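PDB 2O6W: repeat Five Residue (Rfr) protein or pentapeptide repeat protein from Cyanothece, which is of unknown function but folds into the right-handed quadrilateral beta-helix that defines pentapeptide repeat proteins. Local coordinates for residues 30-34 / 72-76; 15-21 / 57-63; 67-73 / 87-93. All coordinates share one frame. Residue numbers count along the deposited sequence, not the author numbering.

Interaction 1 (30-34 / 72-76)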
loop_
_atom_site.group_PDB
_atom_site.type_symbol
_atom_site.label_atom_id
_atom_site.label_comp_id
_atom_site.label_asym_id
_atom_site.label_seq_id
_atom_site.Cartn_x
_atom_site.Cartn_y
_atom_site.Cartn_z
ATOM N N PHE A 30 1.036 8.890 0.221
ATOM C CA PHE A 30 -0.325 8.637 -0.229
ATOM C C PHE A 30 -1.162 8.234 0.978
ATOM O O PHE A 30 -2.131 7.497 0.837
ATOM C CB PHE A 30 -0.359 7.483 -1.235
ATOM C CG PHE A 30 0.407 7.737 -2.496
ATOM C CD1 PHE A 30 1.422 6.869 -2.889
ATOM C CD2 PHE A 30 0.110 8.830 -3.301
ATOM C CE1 PHE A 30 2.129 7.084 -4.071
ATOM C CE2 PHE A 30 0.810 9.055 -4.486
ATOM C CZ PHE A 30 1.825 8.180 -4.870
ATOM N N GLY A 31 -0.784 8.702 2.163
ATOM C CA GLY A 31 -1.523 8.336 3.359
ATOM C C GLY A 31 -2.323 9.450 4.009
ATOM O O GLY A 31 -2.361 10.576 3.510
ATOM N N LEU A 32 -2.963 9.125 5.130
ATOM C CA LEU A 32 -3.774 10.081 5.883
ATOM C C LEU A 32 -3.149 10.487 7.212
ATOM O O LEU A 32 -3.837 11.010 8.078
ATOM C CB LEU A 32 -5.159 9.495 6.164
ATOM C CG LEU A 32 -6.190 9.564 5.047
ATOM C CD1 LEU A 32 -7.467 8.868 5.495
ATOM C CD2 LEU A 32 -6.470 11.024 4.695
ATOM N N LYS A 33 -1.856 10.250 7.383
ATOM C CA LYS A 33 -1.218 10.604 8.638
ATOM C C LYS A 33 -0.596 11.987 8.650
ATOM O O LYS A 33 -0.749 12.731 9.612
ATOM C CB LYS A 33 -0.154 9.576 9.011
ATOM C CG LYS A 33 -0.714 8.266 9.522
ATOM C CD LYS A 33 0.396 7.367 10.023
ATOM C CE LYS A 33 -0.164 6.131 10.711
ATOM N NZ LYS A 33 0.920 5.297 11.298
ATOM N N TYR A 34 0.104 12.341 7.583
ATOM C CA TYR A 34 0.749 13.635 7.542
ATOM C C TYR A 34 0.511 14.362 6.238
ATOM O O TYR A 34 -0.113 13.838 5.316
ATOM C CB TYR A 34 2.260 13.480 7.734
ATOM C CG TYR A 34 2.673 12.584 8.873
ATOM C CD1 TYR A 34 2.953 11.228 8.660
ATOM C CD2 TYR A 34 2.825 13.099 10.163
ATOM C CE1 TYR A 34 3.385 10.411 9.708
ATOM C CE2 TYR A 34 3.250 12.293 11.213
ATOM C CZ TYR A 34 3.531 10.955 10.984
ATOM O OH TYR A 34 3.967 10.173 12.036
ATOM N N ASP A 72 4.372 6.237 2.263
ATOM C CA ASP A 72 3.318 6.253 3.271
ATOM C C ASP A 72 2.028 5.884 2.533
ATOM O O ASP A 72 1.631 6.562 1.582
ATOM C CB ASP A 72 3.177 7.653 3.893
ATOM C CG ASP A 72 2.216 7.682 5.091
ATOM O OD1 ASP A 72 1.215 6.918 5.094
ATOM O OD2 ASP A 72 2.449 8.488 6.025
ATOM N N LEU A 73 1.382 4.810 2.975
ATOM C CA LEU A 73 0.144 4.346 2.363
ATOM C C LEU A 73 -0.923 4.162 3.443
ATOM O O LEU A 73 -1.854 3.368 3.286
ATOM C CB LEU A 73 0.387 3.009 1.645
ATOM C CG LEU A 73 1.565 2.982 0.657
ATOM C CD1 LEU A 73 1.767 1.575 0.097
ATOM C CD2 LEU A 73 1.308 3.971 -0.458
ATOM N N SER A 74 -0.792 4.897 4.540
ATOM C CA SER A 74 -1.744 4.766 5.635
ATOM C C SER A 74 -3.198 4.990 5.216
ATOM O O SER A 74 -3.519 5.963 4.541
ATOM C CB SER A 74 -1.361 5.703 6.800
ATOM O OG SER A 74 -1.179 7.041 6.377
ATOM N N SER A 75 -4.062 4.056 5.611
ATOM C CA SER A 75 -5.493 4.116 5.313
ATOM C C SER A 75 -5.816 4.052 3.823
ATOM O O SER A 75 -6.933 4.363 3.407
ATOM C CB SER A 75 -6.101 5.389 5.907
ATOM O OG SER A 75 -5.933 5.412 7.317
ATOM N N ILE A 76 -4.848 3.635 3.021
ATOM C CA ILE A 76 -5.059 3.545 1.586
ATOM C C ILE A 76 -6.038 2.429 1.237
ATOM O O ILE A 76 -6.167 1.445 1.975
ATOM C CB ILE A 76 -3.732 3.283 0.854
ATOM C CG1 ILE A 76 -3.839 3.749 -0.598
ATOM C CG2 ILE A 76 -3.406 1.802 0.901
ATOM C CD1 ILE A 76 -2.499 3.915 -1.264
HETATM O O HOH W 1 -4.674 7.367 1.683
HETATM O O HOH W 2 0.434 10.346 5.579
#

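Interaction 2 (15-21 / 57-63)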
loop_
_atom_site.group_PDB
_atom_site.type_symbol
_atom_site.label_atom_id
_atom_site.label_comp_id
_atom_site.label_asym_id
_atom_site.label_seq_id
_atom_site.Cartn_x
_atom_site.Cartn_y
_atom_site.Cartn_z
ATOM N N CYS A 15 -7.125 6.556 -8.237
ATOM C CA CYS A 15 -6.657 5.990 -9.491
ATOM C C CYS A 15 -7.209 4.574 -9.602
ATOM O O CYS A 15 -6.478 3.620 -9.857
ATOM C CB CYS A 15 -5.130 5.970 -9.550
ATOM S SG CYS A 15 -4.504 6.329 -11.225
ATOM N N VAL A 16 -8.517 4.459 -9.398
ATOM C CA VAL A 16 -9.214 3.183 -9.462
ATOM C C VAL A 16 -9.005 2.513 -10.817
ATOM O O VAL A 16 -9.169 3.145 -11.863
ATOM C CB VAL A 16 -10.738 3.382 -9.214
ATOM C CG1 VAL A 16 -11.481 2.052 -9.325
ATOM C CG2 VAL A 16 -10.960 3.992 -7.833
ATOM N N GLY A 17 -8.628 1.236 -10.787
ATOM C CA GLY A 17 -8.413 0.476 -12.007
ATOM C C GLY A 17 -7.256 0.907 -12.893
ATOM O O GLY A 17 -7.068 0.339 -13.963
ATOM N N CYS A 18 -6.482 1.899 -12.462
ATOM C CA CYS A 18 -5.354 2.377 -13.256
ATOM C C CYS A 18 -4.309 1.278 -13.459
ATOM O O CYS A 18 -4.207 0.343 -12.664
ATOM C CB CYS A 18 -4.673 3.576 -12.569
ATOM S SG CYS A 18 -5.633 5.131 -12.442
ATOM N N ASN A 19 -3.547 1.393 -14.538
ATOM C CA ASN A 19 -2.479 0.455 -14.820
ATOM C C ASN A 19 -1.187 1.176 -14.480
ATOM O O ASN A 19 -0.733 2.046 -15.223
ATOM C CB ASN A 19 -2.508 0.030 -16.287
ATOM C CG ASN A 19 -3.621 -0.969 -16.572
ATOM O OD1 ASN A 19 -3.663 -2.052 -15.973
ATOM N ND2 ASN A 19 -4.535 -0.611 -17.476
ATOM N N LEU A 20 -0.613 0.816 -13.337
ATOM C CA LEU A 20 0.609 1.434 -12.852
ATOM C C LEU A 20 1.716 0.411 -12.676
ATOM O O LEU A 20 2.556 0.544 -11.786
ATOM C CB LEU A 20 0.328 2.119 -11.514
ATOM C CG LEU A 20 -0.826 3.125 -11.527
ATOM C CD1 LEU A 20 -1.249 3.459 -10.104
ATOM C CD2 LEU A 20 -0.395 4.372 -12.280
ATOM N N GLU A 21 1.722 -0.609 -13.524
ATOM C CA GLU A 21 2.728 -1.663 -13.445
ATOM C C GLU A 21 4.153 -1.126 -13.592
ATOM O O GLU A 21 4.446 -0.369 -14.510
ATOM C CB GLU A 21 2.498 -2.712 -14.539
ATOM C CG GLU A 21 1.058 -3.195 -14.729
ATOM C CD GLU A 21 0.153 -2.175 -15.443
ATOM O OE1 GLU A 21 0.667 -1.268 -16.148
ATOM O OE2 GLU A 21 -1.087 -2.303 -15.311
ATOM N N ASP A 57 -7.730 6.244 -3.112
ATOM C CA ASP A 57 -8.448 5.070 -3.589
ATOM C C ASP A 57 -7.759 4.409 -4.787
ATOM O O ASP A 57 -7.727 4.964 -5.892
ATOM C CB ASP A 57 -9.879 5.459 -3.964
ATOM C CG ASP A 57 -10.804 4.270 -4.027
ATOM O OD1 ASP A 57 -10.362 3.192 -4.484
ATOM O OD2 ASP A 57 -11.989 4.408 -3.633
ATOM N N LEU A 58 -7.221 3.216 -4.559
ATOM C CA LEU A 58 -6.531 2.471 -5.603
ATOM C C LEU A 58 -7.172 1.103 -5.834
ATOM O O LEU A 58 -6.486 0.114 -6.112
ATOM C CB LEU A 58 -5.046 2.322 -5.241
ATOM C CG LEU A 58 -4.200 3.606 -5.311
ATOM C CD1 LEU A 58 -2.837 3.382 -4.668
ATOM C CD2 LEU A 58 -4.034 4.029 -6.767
ATOM N N THR A 59 -8.496 1.068 -5.718
ATOM C CA THR A 59 -9.281 -0.144 -5.917
ATOM C C THR A 59 -9.024 -0.698 -7.303
ATOM O O THR A 59 -9.016 0.051 -8.285
ATOM C CB THR A 59 -10.802 0.141 -5.812
ATOM O OG1 THR A 59 -11.120 0.579 -4.488
ATOM C CG2 THR A 59 -11.612 -1.111 -6.156
ATOM N N ARG A 60 -8.835 -2.012 -7.368
ATOM C CA ARG A 60 -8.585 -2.728 -8.614
ATOM C C ARG A 60 -7.392 -2.214 -9.422
ATOM O O ARG A 60 -7.256 -2.532 -10.604
ATOM C CB ARG A 60 -9.842 -2.717 -9.489
ATOM C CG ARG A 60 -11.063 -3.427 -8.875
ATOM C CD ARG A 60 -12.220 -3.522 -9.876
ATOM N NE ARG A 60 -12.549 -2.211 -10.435
ATOM C CZ ARG A 60 -13.299 -1.302 -9.817
ATOM N NH1 ARG A 60 -13.812 -1.564 -8.619
ATOM N NH2 ARG A 60 -13.521 -0.127 -10.390
ATOM N N ALA A 61 -6.529 -1.418 -8.798
ATOM C CA ALA A 61 -5.363 -0.897 -9.503
ATOM C C ALA A 61 -4.309 -1.993 -9.665
ATOM O O ALA A 61 -4.254 -2.938 -8.878
ATOM C CB ALA A 61 -4.772 0.286 -8.748
ATOM N N ASN A 62 -3.483 -1.872 -10.697
ATOM C CA ASN A 62 -2.425 -2.842 -10.924
ATOM C C ASN A 62 -1.103 -2.125 -10.658
ATOM O O ASN A 62 -0.729 -1.212 -11.387
ATOM C CB ASN A 62 -2.442 -3.364 -12.360
ATOM C CG ASN A 62 -1.575 -4.608 -12.537
ATOM O OD1 ASN A 62 -0.493 -4.722 -11.953
ATOM N ND2 ASN A 62 -2.039 -5.535 -13.358
ATOM N N LEU A 63 -0.414 -2.550 -9.604
ATOM C CA LEU A 63 0.852 -1.964 -9.214
ATOM C C LEU A 63 1.972 -2.998 -9.257
ATOM O O LEU A 63 3.040 -2.801 -8.675
ATOM C CB LEU A 63 0.730 -1.375 -7.806
ATOM C CG LEU A 63 0.010 -0.026 -7.699
ATOM C CD1 LEU A 63 -0.596 0.154 -6.311
ATOM C CD2 LEU A 63 0.999 1.082 -7.999
#

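Interaction 3 (67-73 / 87-93)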
loop_
_atom_site.group_PDB
_atom_site.type_symbol
_atom_site.label_atom_id
_atom_site.label_comp_id
_atom_site.label_asym_id
_atom_site.label_seq_id
_atom_site.Cartn_x
_atom_site.Cartn_y
_atom_site.Cartn_z
ATOM N N ASN A 67 7.592 0.093 -7.558
ATOM C CA ASN A 67 8.428 0.359 -6.397
ATOM C C ASN A 67 7.814 1.424 -5.489
ATOM O O ASN A 67 7.718 2.600 -5.865
ATOM C CB ASN A 67 9.828 0.809 -6.824
ATOM C CG ASN A 67 10.707 1.139 -5.635
ATOM O OD1 ASN A 67 10.554 0.544 -4.564
ATOM N ND2 ASN A 67 11.638 2.069 -5.813
ATOM N N LEU A 68 7.403 1.012 -4.294
ATOM C CA LEU A 68 6.801 1.938 -3.333
ATOM C C LEU A 68 7.617 2.012 -2.046
ATOM O O LEU A 68 7.120 2.426 -1.001
ATOM C CB LEU A 68 5.368 1.501 -3.025
ATOM C CG LEU A 68 4.463 1.533 -4.263
ATOM C CD1 LEU A 68 3.139 0.830 -3.986
ATOM C CD2 LEU A 68 4.236 2.976 -4.667
ATOM N N TYR A 69 8.882 1.612 -2.148
ATOM C CA TYR A 69 9.807 1.620 -1.017
ATOM C C TYR A 69 9.676 2.867 -0.137
ATOM O O TYR A 69 9.718 3.991 -0.631
ATOM C CB TYR A 69 11.247 1.495 -1.526
ATOM C CG TYR A 69 12.282 1.542 -0.432
ATOM C CD1 TYR A 69 12.345 0.545 0.536
ATOM C CD2 TYR A 69 13.195 2.593 -0.356
ATOM C CE1 TYR A 69 13.289 0.596 1.556
ATOM C CE2 TYR A 69 14.141 2.652 0.658
ATOM C CZ TYR A 69 14.185 1.653 1.612
ATOM O OH TYR A 69 15.123 1.711 2.620
ATOM N N GLN A 70 9.512 2.640 1.165
ATOM C CA GLN A 70 9.378 3.702 2.164
ATOM C C GLN A 70 8.267 4.710 1.928
ATOM O O GLN A 70 8.341 5.828 2.415
ATOM C CB GLN A 70 10.698 4.460 2.318
ATOM C CG GLN A 70 11.801 3.652 2.948
ATOM C CD GLN A 70 12.990 4.511 3.340
ATOM O OE1 GLN A 70 13.488 5.305 2.541
ATOM N NE2 GLN A 70 13.455 4.351 4.573
ATOM N N SER A 71 7.244 4.324 1.179
ATOM C CA SER A 71 6.128 5.221 0.913
ATOM C C SER A 71 5.074 5.135 2.020
ATOM O O SER A 71 4.909 4.092 2.658
ATOM C CB SER A 71 5.483 4.873 -0.428
ATOM O OG SER A 71 6.214 5.428 -1.509
ATOM N N ASP A 72 4.372 6.237 2.263
ATOM C CA ASP A 72 3.318 6.253 3.271
ATOM C C ASP A 72 2.028 5.884 2.533
ATOM O O ASP A 72 1.631 6.562 1.582
ATOM C CB ASP A 72 3.177 7.653 3.893
ATOM C CG ASP A 72 2.216 7.682 5.091
ATOM O OD1 ASP A 72 1.215 6.918 5.094
ATOM O OD2 ASP A 72 2.449 8.488 6.025
ATOM N N LEU A 73 1.382 4.810 2.975
ATOM C CA LEU A 73 0.144 4.346 2.363
ATOM C C LEU A 73 -0.923 4.162 3.443
ATOM O O LEU A 73 -1.854 3.368 3.286
ATOM C CB LEU A 73 0.387 3.009 1.645
ATOM C CG LEU A 73 1.565 2.982 0.657
ATOM C CD1 LEU A 73 1.767 1.575 0.097
ATOM C CD2 LEU A 73 1.308 3.971 -0.458
ATOM N N ASN A 87 7.273 -3.811 -4.600
ATOM C CA ASN A 87 8.170 -3.512 -3.489
ATOM C C ASN A 87 7.458 -2.619 -2.474
ATOM O O ASN A 87 7.378 -1.404 -2.660
ATOM C CB ASN A 87 9.448 -2.813 -3.970
ATOM C CG ASN A 87 10.434 -2.550 -2.829
ATOM O OD1 ASN A 87 10.264 -3.053 -1.718
ATOM N ND2 ASN A 87 11.470 -1.772 -3.106
ATOM N N LEU A 88 6.944 -3.223 -1.407
ATOM C CA LEU A 88 6.252 -2.471 -0.362
ATOM C C LEU A 88 7.060 -2.450 0.928
ATOM O O LEU A 88 6.500 -2.250 2.003
ATOM C CB LEU A 88 4.878 -3.085 -0.070
ATOM C CG LEU A 88 3.906 -3.105 -1.247
ATOM C CD1 LEU A 88 2.749 -4.035 -0.957
ATOM C CD2 LEU A 88 3.427 -1.688 -1.533
ATOM N N SER A 89 8.371 -2.661 0.836
ATOM C CA SER A 89 9.188 -2.671 2.045
ATOM C C SER A 89 9.271 -1.306 2.728
ATOM O O SER A 89 9.347 -0.261 2.077
ATOM C CB SER A 89 10.596 -3.207 1.753
ATOM O OG SER A 89 11.228 -2.468 0.730
ATOM N N GLU A 90 9.238 -1.341 4.055
ATOM C CA GLU A 90 9.285 -0.151 4.894
ATOM C C GLU A 90 8.189 0.861 4.577
ATOM O O GLU A 90 8.361 2.060 4.776
ATOM C CB GLU A 90 10.663 0.502 4.807
ATOM C CG GLU A 90 11.761 -0.446 5.230
ATOM C CD GLU A 90 13.041 0.256 5.636
ATOM O OE1 GLU A 90 14.044 -0.457 5.868
ATOM O OE2 GLU A 90 13.042 1.508 5.736
ATOM N N THR A 91 7.058 0.375 4.081
ATOM C CA THR A 91 5.941 1.259 3.791
ATOM C C THR A 91 5.031 1.335 5.010
ATOM O O THR A 91 5.044 0.451 5.872
ATOM C CB THR A 91 5.088 0.764 2.597
ATOM O OG1 THR A 91 4.629 -0.577 2.844
ATOM C CG2 THR A 91 5.897 0.821 1.313
ATOM N N ASP A 92 4.245 2.397 5.089
ATOM C CA ASP A 92 3.314 2.546 6.195
ATOM C C ASP A 92 1.948 2.155 5.627
ATOM O O ASP A 92 1.369 2.892 4.836
ATOM C CB ASP A 92 3.301 3.997 6.696
ATOM C CG ASP A 92 2.458 4.181 7.956
ATOM O OD1 ASP A 92 1.541 3.365 8.185
ATOM O OD2 ASP A 92 2.699 5.155 8.711
ATOM N N LEU A 93 1.452 0.980 6.004
ATOM C CA LEU A 93 0.151 0.510 5.534
ATOM C C LEU A 93 -0.858 0.426 6.684
ATOM O O LEU A 93 -1.767 -0.402 6.670
ATOM C CB LEU A 93 0.299 -0.855 4.845
ATOM C CG LEU A 93 0.690 -0.762 3.362
ATOM C CD1 LEU A 93 1.335 -2.049 2.872
ATOM C CD2 LEU A 93 -0.556 -0.433 2.545
#

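Interaction 1 (30-34 / 72-76)
Backbone hydrogen bonding stacks residues 30-34, in one coil of the beta-helix, on residues 72-76 of the next. Phe30 N donates to Asp72 O at 2.8 Å, while Leu32 N reaches Ser74 O at 3.3 Å and Ser74 OG at 3.0 Å, both weak bonds. Gly31 CA makes a CA-H...O contact with Ser74 O (3.3 Å), the two segments being only 4.2 Å apart from Gly31 CA to Ser74 CA. A side chain could hardly fit here: a CB on Gly31 would run into Asp72 OD1 and Ser74 OG. Asp72 OD1 accepts from Ser74 N (2.9 Å), closing an Asx turn, and separately from Ser74 OG (2.7 Å). The type II turn from Leu73 to Ile76 then carries Ser75 through positive phi. Water reinforces the join, one molecule linking Tyr34 N (2.8 Å) to Asp72 OD2 through a weak bond of 2.8 Å. Apolar contacts are fewer: Phe30 CD1 touches Leu73 CD2 at 3.8 Å, and Phe30 CB meets Ile76 CD1 at 4.2 Å. Lys33 passes its methylene CG within 3.4 Å of Ser74 OG and forms salt bridges with Asp92 and Glu94 on the coil beyond residues 72-76. No helix or strand flanks the contact; residues 72-76 are sandwiched between residues 30-34 and the next coil, hydrogen-bonded through Asp92, Glu94 and Ile97, while Ile76 packs on Leu58.

Interaction 2 (15-21 / 57-63)
Val16, Asn62 and Leu20 give up more area than any other residues where segment 15-21 stacks on segment 57-63. Val16 sits at the second position of the type II turn from Cys15 to Cys18, over the matching turn from Leu58 to Ala61; its CG1 lies 3.3 Å from Thr59 O and 3.2 Å from Arg60 NH2, a branched side chain filling the step between corners of successive coils of the pentapeptide-repeat beta-helix. Gly17 follows at positive phi, where glycine is at ease, and its N donates to Thr59 O (2.8 Å). Asn62 works mainly through its backbone: Asn62 N donates to Cys18 O (3.0 Å) and Asn62 O accepts from Leu20 N (2.8 Å), the pattern of a single beta bridge between Asn19 and Asn62. Its side-chain OD1 turns instead to Ser64 OG, while Glu21 OE2 comes within 3.4 Å of Asn62 CB. Leu20 supplies the buried side, with its CB 3.7 Å from Leu63 CD2 and its CD1 4.4 Å from Leu58 CD2; beside it Cys15 CB touches Leu58 CD2 at 3.6 Å. The Cys15-Cys18 disulfide (SG to SG 2.0 Å) ties the two ends of the first turn and faces Asn5 and Arg8 of helix 2-10. The backbone bonds are consistent with stacking set mainly by the main chain, while buried positions hold leucine, alanine and disulfide-linked cysteines, small or apolar enough to go inside.

Interaction 3 (67-73 / 87-93)
Leu73 lies over two leucines of the neighbouring coil, its CB 3.7 Å from Leu93 CD2 and its CD1 4.0 Å from Leu88 CD2. Leu68 repeats the stacking, CD1 to Leu88 CD2 at 3.5 Å, so flexible apolar side chains pile up inside. Between these leucines sit Ser71 and Thr91, small enough for an inward position; Thr91 OG1 satisfies itself on Leu88 O (2.6 Å). Matching type II turns run side by side, joined by Leu68 N to Asn87 O (2.9 Å), Gln70 N to Ser89 O (3.0 Å), Asp92 N to Ser71 O (3.0 Å) and Leu73 N to Asp92 O (2.7 Å). Asn67 and Asn87 each shape an Asx turn through OD1, and Asn87 ND2 adds a weak bond to Asn67 OD1 (2.9 Å), while Asn67 ND2 turns to Asn24. Outside, Gln70 NE2 donates to Glu90 OE2 (3.1 Å) and its OE1 takes a bond from Arg27; the edge of the Tyr69 ring meets Ser89 OG, 3.2 Å from CD1. The like-charged Asp72 OD2 and Asp92 OD2 stand 4.3 Å apart, relieved by a salt bridge of Asp92 with Lys33; Asp72 OD1 bonds Ser74 OG and Asp92 OD1 accepts from Glu94 N. Equivalent residues stacking twenty apart, four pentapeptides per coil, with central leucines and small residues two places before them turned inward, are the signature of the pentapeptide repeat beta-helix.

In the fold
All three contacts join successive coils of one right-handed beta-helix. Interactions 1 and 2 stack two parts of the first coil on the second, and interaction 3 stacks the second on the third. Residues 57-63, 67-73 and 72-76 therefore belong to the same coil. Interactions 1 and 2 cross along the chain, their centres about 16 Å apart, and meet where Ile76 packs on Leu58; interactions 1 and 3, whose centres are about 10 Å apart, share Asp72 and Leu73. Interaction 2 closes before interaction 3 opens. The first step spans 43 residues and the second 20, so an excursion between the first two coils leaves their stacking register intact.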